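Local coordinates for formiminoglutamase (Trypanosoma cruzi, PDB 4MYK), which hydrolyses N-formimino-L-glutamate to glutamate and formamide as an arginase-like manganese metalloenzyme, at residues D15-L21 against L63-V69; D29-I35 against L81-G87; R167-E171 against Q196-D200; A261-F266 against Y297-F302. The protein carries 1 engineered substitution. All blocks are in the same frame, centred on the assembly; numbering follows the deposited sequence.

Interaction 4 is the buried one: two helices pack side by side through apolar and aromatic side chains, without a hydrogen bond between them. Interaction 2 pairs the edge strand 83-88 of the main sheet with its neighbour 32-37, so its chemistry is mostly backbone hydrogen bonding. Interaction 1, a loop-loop contact, is more exposed and relies on backbone, side-chain and water-mediated bonds. These three touch: Leu21 O lies 2.8 Å from Leu83 N, Ser68 O 2.6 Å from Tyr300 OH, and Ile34 CD1 3.9 Å from Phe299 CZ. Interaction 3 stands across the chain's centre, about 39 Å centre to centre from interaction 1, and turns on one tyrosine ring.

Interaction 1: residues D15-L21 against L63-V69; sequences DPRLLSL and LQRLGSV
Two loops run alongside each other in opposite directions. Segment 15-21 stays extended through Arg17, then takes helical backbone angles from Leu18 to Leu21; 63-69 leaves helix 55-63. Arg17 CA lies 4.3 Å from Ser68 CA, Leu19 CA 5.3 Å from Gln64 CA. Ser68 OG donates to Asp15 OD1 (3.0 Å) and Val69 N to Pro16 O (3.1 Å). Arg17, extended with chi1 m and chi2 and chi3 t, donates from NH1 to Arg65 O (2.7 Å), while its NE salt-bridges Asp15 OD2 (3.3 Å). This packing at the rim of the arginase fold meets Gly191, Gln189 and Cys190 of a second subunit. One water accepts from Leu19 N (2.9 Å) and donates to Leu63 O (2.8 Å) and Leu66 O (3.0 Å); Leu66 O also takes a weak bond from Leu18 N (3.3 Å). Arg17 O accepts from Ser20 N (2.9 Å) and Ser20 OG (2.5 Å). At Gly67 (phi 91°) a CB would clash with Leu18 CD1. Val69 CG1 packs 3.7 Å from Leu21 CG.

Interaction 2: residues D29-I35 against L81-G87; sequences DADIVII and LKLYDAG
This is the edge of the parallel sheet of the arginase α/β fold: strand 32-35 runs beside 83-87, the outermost strand at this end within the chain. The strand axes approach to 4.7 Å and cross at -27°, with Ile32 paired to Leu83, Val33 to Tyr84 and Ile34 to Asp85. Ahead of the strand, Ala30 CB presses on Tyr84 CB at 3.3 Å. Asp31 clasps Lys82 from both ends: Asp31 N donates to Lys82 O (2.9 Å), and Asp31 OD2 accepts from Lys82 N (3.0 Å) while forming a salt bridge with Lys82 NZ (3.4 Å). Ile32 N adds a weak bond to Lys82 O (3.4 Å), and Ile32 O accepts from Tyr84 N (3.0 Å). The Ile32 side chain shares a face with Leu83, their CD1 atoms 3.9 Å apart, and helix 290-306 packs on that face through Phe306 and Phe299. Val33 points to the other face, with Val33 CG1 3.8 Å from Ala86 CB. Ile34 bonds in both directions, N to Tyr84 O (2.8 Å) and O from Ala86 N (2.8 Å). Ile35, touched by helix 94-110, brings its CA to 3.6 Å from Gly87 O. Asp85, salt-bridged to Arg60 through OD2, has chi1 t and closes an Asx turn in which Gly87 N donates to Asp85 OD1 at 3.1 Å.

Interaction 3: residues R167-E171 against Q196-D200; sequences RQLLE and QYVRD
Tyr197 is the centre of this small contact between helix 165-170 and helix 192-200. It sits on 196-200 with chi1 t and chi2 near -102°, its CA-to-CB bond directed at 167-171, so that the ring spans a gap in which the nearest CA pair, Leu170 and Val198, is still 7.9 Å apart. Leu170, rotamer mt, also points across; its CD1 lies 3.4 Å from Tyr197 CE1 and 4.4 Å from Val198 CG2, which makes the apolar part of the interface. Arg167 supplies the charge. With chi1 t, chi2 p and chi3 about 112°, the side chain bends back over the tyrosine, placing CZ 4.2 Å from the centroid of the Tyr197 ring and 24° off its normal: a cation-pi contact over the face. Arg167 NE approaches Tyr197 OH to 3.1 Å, but the angle is too poor for a hydrogen bond. The Arg167 side chain is about 7 Å from that of Asp150, a manganese ligand in another structure of this protein. One helical turn on, Glu171 N donates to Arg167 O (2.9 Å); Glu171 CG brushes Tyr197 OH at 3.3 Å, and Glu171 OE1 makes a long salt bridge to Arg167 NH1 at 3.6 Å. The two helices flank strand 180-185, with Leu170 on Phe180 and Val198 on Glu182, as successive helices packed on one side of the parallel arginase-fold sheet.

Interaction 4: residues A261-F266 against Y297-F302; sequences AFDMCF and YMFYHF
Two helices, 261-266 and 297-302, run roughly parallel, their axes 7.3 Å apart at closest approach and crossing at -33°. That is close packing, with Phe262 CA 4.9 Å from Met298 CA and Phe266 CA 4.5 Å from Phe302 CA. Tyr297 opens the second segment: its CB meets Phe262 CZ at 3.4 Å and its carbonyl O lies over one face of the Phe262 ring. Val254 of a second subunit also packs on Phe262. Met298 (chi1 m, chi2 t, chi3 p) places CG 3.7 Å from Phe262 CD1 at the ring edge, SD 3.9 Å from Ala261 CB and CE 3.8 Å from Cys265 SG, while its O is 3.1 Å from Cys265 CB. His301, chi1 m, turns its imidazole onto Phe262: the ring centroids are 4.5 Å apart and the planes at 17°, slid apart so that the rings barely overlap; Phe262 CB sits 3.4 Å from the centroid of the His301 ring, over its face, in a CH-pi contact. His301 ND1 donates to Tyr297 O (2.8 Å), which fixes the ring. His301 O then receives a CA-H...O contact from Phe266 CA (3.5 Å), and Phe302 CA gives one to Cys265 O (3.2 Å). Phe235 of strand 231-236 packs against Ala261, Cys265 and Met298, so the pair lies on the central parallel sheet; Phe302 meets Phe114 of strand 114-119, and helix 216-227 touches Met264.

Interaction 1: residues D15-L21 against L63-V69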
# COMPACT_ATOMS: atom_id res chain seq x y z
N ASP A 15 11.23 21.00 -18.78
CA ASP A 15 10.75 20.56 -17.48
C ASP A 15 11.81 20.80 -16.40
O ASP A 15 12.47 19.86 -15.96
CB ASP A 15 10.38 19.06 -17.56
CG ASP A 15 9.80 18.51 -16.25
OD1 ASP A 15 9.63 19.27 -15.29
OD2 ASP A 15 9.51 17.29 -16.20
N PRO A 16 11.98 22.06 -15.98
CA PRO A 16 12.93 22.41 -14.92
C PRO A 16 12.51 21.78 -13.60
O PRO A 16 11.35 21.91 -13.22
CB PRO A 16 12.80 23.93 -14.81
CG PRO A 16 12.25 24.35 -16.12
CD PRO A 16 11.35 23.25 -16.57
N ARG A 17 13.45 21.13 -12.91
CA ARG A 17 13.14 20.50 -11.63
C ARG A 17 13.97 21.05 -10.47
O ARG A 17 14.61 22.08 -10.60
CB ARG A 17 13.24 18.98 -11.73
CG ARG A 17 12.16 18.39 -12.63
CD ARG A 17 12.29 16.89 -12.77
NE ARG A 17 11.16 16.34 -13.51
CZ ARG A 17 10.81 15.05 -13.50
NH1 ARG A 17 11.51 14.17 -12.80
NH2 ARG A 17 9.76 14.64 -14.21
N LEU A 18 13.95 20.37 -9.33
CA LEU A 18 14.59 20.88 -8.12
C LEU A 18 16.03 21.29 -8.36
O LEU A 18 16.50 22.29 -7.82
CB LEU A 18 14.51 19.87 -6.97
CG LEU A 18 13.18 19.79 -6.22
CD1 LEU A 18 13.02 18.44 -5.54
CD2 LEU A 18 13.06 20.92 -5.21
N LEU A 19 16.74 20.50 -9.16
CA LEU A 19 18.13 20.79 -9.52
C LEU A 19 18.34 22.25 -10.00
O LEU A 19 19.35 22.88 -9.66
CB LEU A 19 18.62 19.80 -10.56
CG LEU A 19 20.12 19.82 -10.86
CD1 LEU A 19 20.89 19.79 -9.55
CD2 LEU A 19 20.49 18.64 -11.73
N SER A 20 17.39 22.78 -10.75
CA SER A 20 17.50 24.14 -11.30
C SER A 20 17.44 25.29 -10.27
O SER A 20 17.79 26.43 -10.58
CB SER A 20 16.42 24.37 -12.37
OG SER A 20 15.14 24.27 -11.79
N LEU A 21 17.00 24.98 -9.05
CA LEU A 21 16.89 25.98 -8.00
C LEU A 21 18.22 26.16 -7.26
O LEU A 21 18.40 27.11 -6.50
CB LEU A 21 15.79 25.60 -7.01
CG LEU A 21 14.40 25.36 -7.61
CD1 LEU A 21 13.46 24.77 -6.59
CD2 LEU A 21 13.86 26.66 -8.17
N LEU A 63 17.39 13.73 -5.66
CA LEU A 63 17.37 15.19 -5.63
C LEU A 63 17.74 15.77 -6.99
O LEU A 63 17.18 16.79 -7.42
CB LEU A 63 18.34 15.73 -4.57
CG LEU A 63 18.40 17.26 -4.49
CD1 LEU A 63 17.10 17.86 -3.94
CD2 LEU A 63 19.58 17.69 -3.65
N GLN A 64 18.68 15.11 -7.66
CA GLN A 64 19.16 15.60 -8.96
C GLN A 64 18.13 15.37 -10.05
O GLN A 64 18.31 15.85 -11.16
CB GLN A 64 20.47 14.92 -9.38
CG GLN A 64 21.44 14.59 -8.27
CD GLN A 64 21.98 15.82 -7.58
OE1 GLN A 64 22.34 16.80 -8.22
NE2 GLN A 64 22.05 15.76 -6.25
N ARG A 65 17.05 14.67 -9.74
CA ARG A 65 16.15 14.14 -10.76
C ARG A 65 14.67 14.50 -10.64
O ARG A 65 13.93 14.39 -11.61
CB ARG A 65 16.27 12.63 -10.80
CG ARG A 65 17.65 12.15 -11.15
CD ARG A 65 17.80 10.65 -10.92
NE ARG A 65 19.01 10.16 -11.58
CZ ARG A 65 20.24 10.35 -11.11
NH1 ARG A 65 20.42 11.02 -9.98
NH2 ARG A 65 21.29 9.87 -11.78
N LEU A 66 14.21 14.89 -9.46
CA LEU A 66 12.77 14.96 -9.24
C LEU A 66 12.26 16.37 -8.98
O LEU A 66 13.02 17.27 -8.62
CB LEU A 66 12.35 14.05 -8.08
CG LEU A 66 12.81 12.59 -8.14
CD1 LEU A 66 12.23 11.81 -6.99
CD2 LEU A 66 12.39 11.98 -9.46
N GLY A 67 10.95 16.55 -9.17
CA GLY A 67 10.22 17.70 -8.67
C GLY A 67 10.10 18.93 -9.57
O GLY A 67 10.91 19.83 -9.47
N SER A 68 9.07 18.98 -10.40
CA SER A 68 8.87 20.15 -11.25
C SER A 68 8.74 21.42 -10.41
O SER A 68 7.86 21.52 -9.56
CB SER A 68 7.63 19.96 -12.13
OG SER A 68 7.76 18.81 -12.95
N VAL A 69 9.62 22.40 -10.66
CA VAL A 69 9.60 23.67 -9.91
C VAL A 69 8.27 24.42 -10.05
O VAL A 69 7.81 25.06 -9.11
CB VAL A 69 10.77 24.59 -10.30
CG1 VAL A 69 12.08 23.87 -10.10
CG2 VAL A 69 10.63 25.06 -11.74
O HOH W 1 15.77 17.76 -9.60

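Interaction 2: residues D29-I35 against L81-G87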
# COMPACT_ATOMS: atom_id res chain seq x y z
N ASP A 29 23.38 32.96 0.16
CA ASP A 29 22.38 33.49 -0.76
C ASP A 29 21.19 32.54 -0.97
O ASP A 29 20.17 32.91 -1.53
CB ASP A 29 23.06 33.85 -2.09
CG ASP A 29 24.03 35.02 -1.95
OD1 ASP A 29 23.63 36.06 -1.37
OD2 ASP A 29 25.18 34.91 -2.41
N ALA A 30 21.34 31.31 -0.49
CA ALA A 30 20.28 30.32 -0.56
C ALA A 30 19.21 30.55 0.51
O ALA A 30 19.53 30.80 1.68
CB ALA A 30 20.85 28.92 -0.44
N ASP A 31 17.95 30.45 0.11
CA ASP A 31 16.82 30.51 1.03
C ASP A 31 16.80 29.26 1.90
O ASP A 31 16.49 29.30 3.09
CB ASP A 31 15.51 30.63 0.26
CG ASP A 31 15.47 31.85 -0.65
OD1 ASP A 31 15.42 32.97 -0.11
OD2 ASP A 31 15.46 31.68 -1.89
N ILE A 32 17.14 28.13 1.28
CA ILE A 32 17.09 26.85 1.96
C ILE A 32 18.44 26.18 1.83
O ILE A 32 19.02 26.14 0.74
CB ILE A 32 16.00 25.93 1.35
CG1 ILE A 32 14.60 26.54 1.55
CG2 ILE A 32 16.09 24.51 1.94
CD1 ILE A 32 13.55 26.01 0.60
N VAL A 33 18.94 25.66 2.95
CA VAL A 33 20.21 24.95 2.95
C VAL A 33 20.09 23.48 3.40
O VAL A 33 19.59 23.20 4.49
CB VAL A 33 21.30 25.74 3.72
CG1 VAL A 33 22.58 24.92 3.87
CG2 VAL A 33 21.59 27.05 2.99
N ILE A 34 20.54 22.57 2.53
CA ILE A 34 20.53 21.13 2.78
C ILE A 34 21.84 20.65 3.42
O ILE A 34 22.93 20.90 2.91
CB ILE A 34 20.32 20.33 1.46
CG1 ILE A 34 19.00 20.71 0.79
CG2 ILE A 34 20.37 18.84 1.73
CD1 ILE A 34 18.92 20.26 -0.65
N ILE A 35 21.71 19.95 4.54
CA ILE A 35 22.85 19.45 5.29
C ILE A 35 22.68 17.95 5.47
O ILE A 35 21.63 17.49 5.91
CB ILE A 35 22.94 20.13 6.70
CG1 ILE A 35 23.14 21.64 6.55
CG2 ILE A 35 24.06 19.51 7.53
CD1 ILE A 35 22.63 22.47 7.74
N LEU A 81 12.96 30.43 -5.73
CA LEU A 81 13.74 30.04 -4.56
C LEU A 81 15.13 29.62 -4.98
O LEU A 81 15.34 29.16 -6.10
CB LEU A 81 13.07 28.88 -3.82
CG LEU A 81 11.83 29.15 -2.97
CD1 LEU A 81 11.29 27.86 -2.36
CD2 LEU A 81 12.14 30.15 -1.88
N LYS A 82 16.10 29.78 -4.08
CA LYS A 82 17.44 29.26 -4.29
C LYS A 82 17.77 28.25 -3.22
O LYS A 82 17.60 28.52 -2.03
CB LYS A 82 18.50 30.38 -4.31
CG LYS A 82 18.52 31.18 -5.61
CD LYS A 82 19.42 32.39 -5.48
CE LYS A 82 19.19 33.09 -4.16
NZ LYS A 82 17.74 33.27 -3.82
N LEU A 83 18.22 27.08 -3.66
CA LEU A 83 18.65 26.01 -2.77
C LEU A 83 20.16 25.92 -2.79
O LEU A 83 20.80 26.24 -3.78
CB LEU A 83 18.06 24.68 -3.22
CG LEU A 83 16.69 24.25 -2.72
CD1 LEU A 83 15.78 25.45 -2.51
CD2 LEU A 83 16.08 23.25 -3.69
N TYR A 84 20.72 25.45 -1.68
CA TYR A 84 22.16 25.19 -1.61
C TYR A 84 22.38 23.92 -0.82
O TYR A 84 21.73 23.70 0.20
CB TYR A 84 22.91 26.35 -0.96
CG TYR A 84 24.41 26.26 -1.12
CD1 TYR A 84 25.20 25.67 -0.14
CD2 TYR A 84 25.04 26.77 -2.25
CE1 TYR A 84 26.58 25.59 -0.28
CE2 TYR A 84 26.42 26.70 -2.40
CZ TYR A 84 27.18 26.11 -1.41
OH TYR A 84 28.55 26.03 -1.55
N ASP A 85 23.29 23.10 -1.30
CA ASP A 85 23.60 21.83 -0.69
C ASP A 85 24.95 21.99 0.01
O ASP A 85 25.99 21.99 -0.64
CB ASP A 85 23.65 20.76 -1.78
CG ASP A 85 23.83 19.37 -1.24
OD1 ASP A 85 24.08 19.21 -0.03
OD2 ASP A 85 23.74 18.42 -2.05
N ALA A 86 24.92 22.16 1.32
CA ALA A 86 26.14 22.38 2.09
C ALA A 86 26.97 21.12 2.34
O ALA A 86 28.05 21.18 2.95
CB ALA A 86 25.81 23.07 3.40
N GLY A 87 26.46 19.97 1.88
CA GLY A 87 27.17 18.71 2.01
C GLY A 87 26.90 17.95 3.29
O GLY A 87 25.91 18.21 3.97

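Interaction 3: residues R167-E171 against Q196-D200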
# COMPACT_ATOMS: atom_id res chain seq x y z
N ARG A 167 14.21 13.14 24.65
CA ARG A 167 14.50 13.18 26.07
C ARG A 167 15.43 14.36 26.30
O ARG A 167 15.19 15.18 27.17
CB ARG A 167 15.14 11.86 26.54
CG ARG A 167 15.56 11.80 28.00
CD ARG A 167 14.55 12.45 28.92
NE ARG A 167 13.85 11.51 29.79
CZ ARG A 167 14.43 10.61 30.59
NH1 ARG A 167 15.75 10.48 30.63
NH2 ARG A 167 13.67 9.82 31.33
N GLN A 168 16.46 14.44 25.47
CA GLN A 168 17.49 15.47 25.60
C GLN A 168 16.91 16.85 25.52
O GLN A 168 17.34 17.76 26.22
CB GLN A 168 18.56 15.32 24.52
CG GLN A 168 19.49 14.18 24.77
CD GLN A 168 20.58 14.08 23.74
OE1 GLN A 168 20.66 13.11 22.99
NE2 GLN A 168 21.45 15.09 23.70
N LEU A 169 15.93 17.02 24.65
CA LEU A 169 15.34 18.33 24.48
C LEU A 169 14.36 18.65 25.62
O LEU A 169 14.35 19.76 26.15
CB LEU A 169 14.75 18.46 23.07
CG LEU A 169 15.82 18.16 21.99
CD1 LEU A 169 15.23 17.94 20.58
CD2 LEU A 169 16.97 19.22 21.94
N LEU A 170 13.57 17.67 26.04
CA LEU A 170 12.67 17.87 27.18
C LEU A 170 13.45 18.20 28.45
O LEU A 170 12.96 18.90 29.33
CB LEU A 170 11.79 16.65 27.41
CG LEU A 170 10.73 16.46 26.33
CD1 LEU A 170 10.03 15.12 26.51
CD2 LEU A 170 9.74 17.63 26.36
N GLU A 171 14.67 17.68 28.54
CA GLU A 171 15.52 17.93 29.69
C GLU A 171 16.21 19.30 29.62
O GLU A 171 16.97 19.65 30.52
CB GLU A 171 16.57 16.83 29.86
CG GLU A 171 15.99 15.48 30.21
CD GLU A 171 17.02 14.55 30.81
OE1 GLU A 171 17.48 13.63 30.10
OE2 GLU A 171 17.37 14.74 32.00
N GLN A 196 3.85 8.78 29.87
CA GLN A 196 3.87 9.45 31.17
C GLN A 196 4.89 10.60 31.23
O GLN A 196 4.55 11.72 31.64
CB GLN A 196 4.16 8.41 32.26
CG GLN A 196 4.56 8.99 33.58
CD GLN A 196 4.76 7.92 34.64
OE1 GLN A 196 5.89 7.62 35.03
NE2 GLN A 196 3.66 7.34 35.11
N TYR A 197 6.13 10.34 30.82
CA TYR A 197 7.20 11.35 30.81
C TYR A 197 6.85 12.62 30.00
O TYR A 197 6.95 13.74 30.49
CB TYR A 197 8.52 10.75 30.31
CG TYR A 197 9.68 11.72 30.27
CD1 TYR A 197 10.11 12.30 29.08
CD2 TYR A 197 10.35 12.08 31.44
CE1 TYR A 197 11.17 13.20 29.05
CE2 TYR A 197 11.41 12.98 31.42
CZ TYR A 197 11.82 13.54 30.22
OH TYR A 197 12.88 14.43 30.21
N VAL A 198 6.47 12.43 28.75
CA VAL A 198 6.05 13.53 27.90
C VAL A 198 4.90 14.31 28.52
O VAL A 198 4.95 15.53 28.64
CB VAL A 198 5.55 13.02 26.52
CG1 VAL A 198 4.92 14.16 25.74
CG2 VAL A 198 6.69 12.37 25.74
N ARG A 199 3.85 13.60 28.92
CA ARG A 199 2.68 14.26 29.46
C ARG A 199 2.98 14.94 30.78
O ARG A 199 2.47 16.02 31.04
CB ARG A 199 1.51 13.28 29.56
CG ARG A 199 0.82 13.11 28.21
CD ARG A 199 0.06 11.81 28.11
NE ARG A 199 -0.80 11.77 26.93
CZ ARG A 199 -1.59 10.75 26.60
NH1 ARG A 199 -1.63 9.66 27.37
NH2 ARG A 199 -2.34 10.82 25.50
N ASP A 200 3.84 14.32 31.58
CA ASP A 200 4.30 14.94 32.83
C ASP A 200 5.18 16.16 32.57
O ASP A 200 5.49 16.93 33.48
CB ASP A 200 5.05 13.94 33.71
CG ASP A 200 4.11 13.06 34.52
OD1 ASP A 200 2.87 13.25 34.44
OD2 ASP A 200 4.61 12.18 35.25

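Interaction 4: residues A261-F266 against Y297-F302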
# COMPACT_ATOMS: atom_id res chain seq x y z
N ALA A 261 1.96 12.48 3.94
CA ALA A 261 3.30 13.01 4.16
C ALA A 261 3.56 14.25 3.30
O ALA A 261 3.95 15.30 3.82
CB ALA A 261 4.34 11.94 3.88
N PHE A 262 3.33 14.14 1.99
CA PHE A 262 3.48 15.26 1.08
C PHE A 262 2.62 16.44 1.52
O PHE A 262 3.10 17.57 1.62
CB PHE A 262 3.04 14.88 -0.33
CG PHE A 262 3.85 13.80 -0.95
CD1 PHE A 262 4.99 13.32 -0.32
CD2 PHE A 262 3.49 13.26 -2.17
CE1 PHE A 262 5.74 12.32 -0.89
CE2 PHE A 262 4.23 12.26 -2.75
CZ PHE A 262 5.37 11.79 -2.12
N ASP A 263 1.34 16.18 1.76
CA ASP A 263 0.41 17.21 2.20
C ASP A 263 0.87 17.90 3.48
O ASP A 263 0.68 19.10 3.65
CB ASP A 263 -0.98 16.63 2.40
CG ASP A 263 -1.67 16.28 1.09
OD1 ASP A 263 -1.04 16.39 0.02
OD2 ASP A 263 -2.86 15.89 1.13
N MET A 264 1.47 17.13 4.39
CA MET A 264 1.97 17.68 5.65
C MET A 264 3.22 18.52 5.45
O MET A 264 3.41 19.54 6.11
CB MET A 264 2.28 16.57 6.65
CG MET A 264 1.07 15.82 7.18
SD MET A 264 1.61 14.34 8.05
CE MET A 264 2.58 15.06 9.38
N CYS A 265 4.09 18.06 4.55
CA CYS A 265 5.29 18.82 4.21
C CYS A 265 4.96 20.15 3.52
O CYS A 265 5.60 21.17 3.80
CB CYS A 265 6.24 17.97 3.37
SG CYS A 265 7.06 16.71 4.35
N PHE A 266 3.95 20.14 2.65
CA PHE A 266 3.48 21.37 2.04
C PHE A 266 2.96 22.37 3.09
O PHE A 266 3.28 23.56 3.03
CB PHE A 266 2.38 21.08 1.01
CG PHE A 266 2.02 22.27 0.15
CD1 PHE A 266 1.11 23.21 0.59
CD2 PHE A 266 2.61 22.45 -1.09
CE1 PHE A 266 0.78 24.31 -0.21
CE2 PHE A 266 2.28 23.53 -1.89
CZ PHE A 266 1.37 24.47 -1.45
N TYR A 297 10.39 13.67 -2.63
CA TYR A 297 9.09 14.26 -2.92
C TYR A 297 8.50 14.97 -1.71
O TYR A 297 7.80 15.97 -1.85
CB TYR A 297 8.12 13.20 -3.44
CG TYR A 297 8.25 12.95 -4.93
CD1 TYR A 297 8.23 14.00 -5.83
CD2 TYR A 297 8.37 11.66 -5.44
CE1 TYR A 297 8.35 13.79 -7.19
CE2 TYR A 297 8.49 11.43 -6.80
CZ TYR A 297 8.47 12.50 -7.67
OH TYR A 297 8.58 12.28 -9.03
N MET A 298 8.79 14.46 -0.52
CA MET A 298 8.40 15.13 0.71
C MET A 298 9.09 16.50 0.86
O MET A 298 8.44 17.50 1.18
CB MET A 298 8.73 14.24 1.91
CG MET A 298 7.73 13.12 2.14
SD MET A 298 8.22 12.01 3.48
CE MET A 298 8.20 13.09 4.90
N PHE A 299 10.40 16.53 0.63
CA PHE A 299 11.18 17.78 0.62
C PHE A 299 10.67 18.72 -0.48
O PHE A 299 10.53 19.93 -0.28
CB PHE A 299 12.67 17.46 0.41
CG PHE A 299 13.52 18.66 0.09
CD1 PHE A 299 13.88 19.56 1.08
CD2 PHE A 299 13.98 18.88 -1.20
CE1 PHE A 299 14.66 20.66 0.79
CE2 PHE A 299 14.76 19.98 -1.50
CZ PHE A 299 15.10 20.87 -0.51
N TYR A 300 10.39 18.14 -1.64
CA TYR A 300 9.83 18.86 -2.77
C TYR A 300 8.55 19.62 -2.38
O TYR A 300 8.39 20.79 -2.71
CB TYR A 300 9.55 17.88 -3.91
CG TYR A 300 8.68 18.45 -5.01
CD1 TYR A 300 9.16 19.44 -5.85
CD2 TYR A 300 7.38 18.00 -5.19
CE1 TYR A 300 8.37 19.97 -6.85
CE2 TYR A 300 6.58 18.54 -6.18
CZ TYR A 300 7.08 19.52 -7.01
OH TYR A 300 6.30 20.06 -8.01
N HIS A 301 7.64 18.94 -1.69
CA HIS A 301 6.38 19.55 -1.27
C HIS A 301 6.66 20.63 -0.24
O HIS A 301 6.03 21.70 -0.27
CB HIS A 301 5.42 18.49 -0.71
CG HIS A 301 4.67 17.75 -1.77
ND1 HIS A 301 5.19 16.66 -2.44
CD2 HIS A 301 3.43 17.94 -2.29
CE1 HIS A 301 4.31 16.22 -3.32
NE2 HIS A 301 3.24 16.98 -3.25
N PHE A 302 7.59 20.37 0.66
CA PHE A 302 7.98 21.40 1.61
C PHE A 302 8.43 22.64 0.85
O PHE A 302 7.98 23.75 1.15
CB PHE A 302 9.11 20.96 2.55
CG PHE A 302 9.72 22.12 3.28
CD1 PHE A 302 9.13 22.61 4.44
CD2 PHE A 302 10.81 22.79 2.75
CE1 PHE A 302 9.64 23.72 5.08
CE2 PHE A 302 11.33 23.90 3.38
CZ PHE A 302 10.75 24.36 4.55